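Local coordinates for protein glycerol dehydrogenase (Schizosaccharomyces pombe, PDB 1TA9) that oxidises glycerol to dihydroxyacetone, probably with NAD(+) as the hydride acceptor and a zinc ion at the catalytic centre, at residues L311-A316 and L342-L347. Residues are numbered along the deposited sequence; the frame is centred on the assembly and turned at random.
Sequences LAAAHA and LVQVVL. With ZN (zinc ion), chain I.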
# COMPACT_ATOMS: atom_id res chain seq x y z
N LEU B 311 -31.46 -13.95 9.00
CA LEU B 311 -30.82 -14.63 10.12
C LEU B 311 -30.22 -15.91 9.56
O LEU B 311 -30.67 -16.42 8.53
CB LEU B 311 -31.85 -14.96 11.21
CG LEU B 311 -32.58 -13.79 11.87
CD1 LEU B 311 -33.51 -14.30 12.96
CD2 LEU B 311 -31.55 -12.82 12.45
N ALA B 312 -29.21 -16.43 10.24
CA ALA B 312 -28.57 -17.66 9.78
C ALA B 312 -28.29 -18.61 10.94
O ALA B 312 -29.19 -18.91 11.73
CB ALA B 312 -27.27 -17.32 9.04
N ALA B 313 -27.05 -19.07 11.06
CA ALA B 313 -26.70 -20.00 12.13
C ALA B 313 -26.68 -19.39 13.53
O ALA B 313 -27.17 -20.00 14.47
CB ALA B 313 -25.35 -20.64 11.83
N ALA B 314 -26.12 -18.19 13.66
CA ALA B 314 -26.01 -17.53 14.96
C ALA B 314 -27.30 -17.59 15.78
O ALA B 314 -27.30 -18.09 16.91
CB ALA B 314 -25.57 -16.08 14.78
N HIS B 315 -28.39 -17.07 15.23
CA HIS B 315 -29.65 -17.08 15.98
C HIS B 315 -30.25 -18.47 16.15
O HIS B 315 -30.88 -18.75 17.17
CB HIS B 315 -30.66 -16.13 15.33
CG HIS B 315 -30.49 -14.72 15.79
ND1 HIS B 315 -29.38 -13.96 15.48
CD2 HIS B 315 -31.25 -13.96 16.62
CE1 HIS B 315 -29.46 -12.79 16.10
NE2 HIS B 315 -30.58 -12.77 16.80
N ALA B 316 -30.03 -19.34 15.18
CA ALA B 316 -30.54 -20.71 15.29
C ALA B 316 -29.83 -21.37 16.47
O ALA B 316 -30.44 -22.11 17.25
CB ALA B 316 -30.26 -21.47 14.00
N LEU B 342 -19.94 -16.59 17.19
CA LEU B 342 -18.62 -17.20 17.13
C LEU B 342 -18.76 -18.62 16.61
O LEU B 342 -17.90 -19.12 15.89
CB LEU B 342 -17.95 -17.21 18.50
CG LEU B 342 -17.49 -15.85 19.06
CD1 LEU B 342 -16.77 -16.06 20.38
CD2 LEU B 342 -16.56 -15.16 18.06
N VAL B 343 -19.85 -19.28 16.99
CA VAL B 343 -20.09 -20.64 16.53
C VAL B 343 -20.29 -20.60 15.01
O VAL B 343 -19.78 -21.47 14.29
CB VAL B 343 -21.33 -21.28 17.19
CG1 VAL B 343 -21.54 -22.69 16.65
CG2 VAL B 343 -21.14 -21.33 18.72
N GLN B 344 -21.01 -19.60 14.52
CA GLN B 344 -21.22 -19.51 13.07
C GLN B 344 -19.88 -19.30 12.37
O GLN B 344 -19.66 -19.79 11.27
CB GLN B 344 -22.18 -18.37 12.68
CG GLN B 344 -22.35 -18.29 11.15
CD GLN B 344 -23.53 -17.46 10.70
OE1 GLN B 344 -24.55 -17.38 11.38
NE2 GLN B 344 -23.41 -16.84 9.52
N VAL B 345 -18.98 -18.58 13.03
CA VAL B 345 -17.66 -18.31 12.48
C VAL B 345 -16.89 -19.62 12.32
O VAL B 345 -16.12 -19.79 11.37
CB VAL B 345 -16.87 -17.34 13.38
CG1 VAL B 345 -15.39 -17.37 13.03
CG2 VAL B 345 -17.42 -15.92 13.20
N VAL B 346 -17.10 -20.54 13.25
CA VAL B 346 -16.45 -21.84 13.18
C VAL B 346 -17.08 -22.63 12.04
O VAL B 346 -16.37 -23.28 11.26
CB VAL B 346 -16.61 -22.61 14.52
CG1 VAL B 346 -16.03 -24.01 14.39
CG2 VAL B 346 -15.90 -21.85 15.63
N LEU B 347 -18.40 -22.58 11.92
CA LEU B 347 -19.11 -23.29 10.86
C LEU B 347 -18.76 -22.71 9.49
O LEU B 347 -18.75 -23.44 8.49
CB LEU B 347 -20.62 -23.23 11.09
CG LEU B 347 -21.13 -23.96 12.34
CD1 LEU B 347 -22.63 -23.78 12.48
CD2 LEU B 347 -20.79 -25.45 12.23
ZN ZN I . -31.36 -11.09 17.98
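The imidazole of H315 carries L311 CD2 on one face, 3.9 Å above the plane and displaced toward the rim, and the H333 ring meets it with the planes at about 55°. H315 NE2 binds the zinc at 2.2 Å, in a site that D232 and H333 share, while ND1 is hydrogen-bonded to E239. H315 CB points away from helix 333-347, whereas the other flat group, the Q344 amide, comes from that helix up to the start of helix 313-322. With CG anti to the backbone N (chi1 179°) and the chain extended, Q344 reaches straight across to the first turn. Its OE1 accepts the N-H of A314 at 2.9 Å, in the carbonyl plane and fairly straight (157° at the hydrogen), and A313 N lies 3.0 Å from the same oxygen. Just past the N-cap position A312, this partial negative charge would probably suit the helix dipole. Q344 NE2 is hydrogen-bonded to E348 OE2, so the two ends of the amide are told apart. A313 CB lies alongside the Q344 side chain, nearest to OE1 at 3.4 Å, and meets L347 CD1 at 4.2 Å. An alanine in place of Q344 would remove the acceptor of A314 N-H and the donor to E348, and would probably weaken the hold between the two helices. The contact joins helices 313-322 and 333-347 in the all-helical domain of this iron-containing alcohol dehydrogenase fold, with helix 223-245 packed against both and helix 407-428 covering V343 and V346.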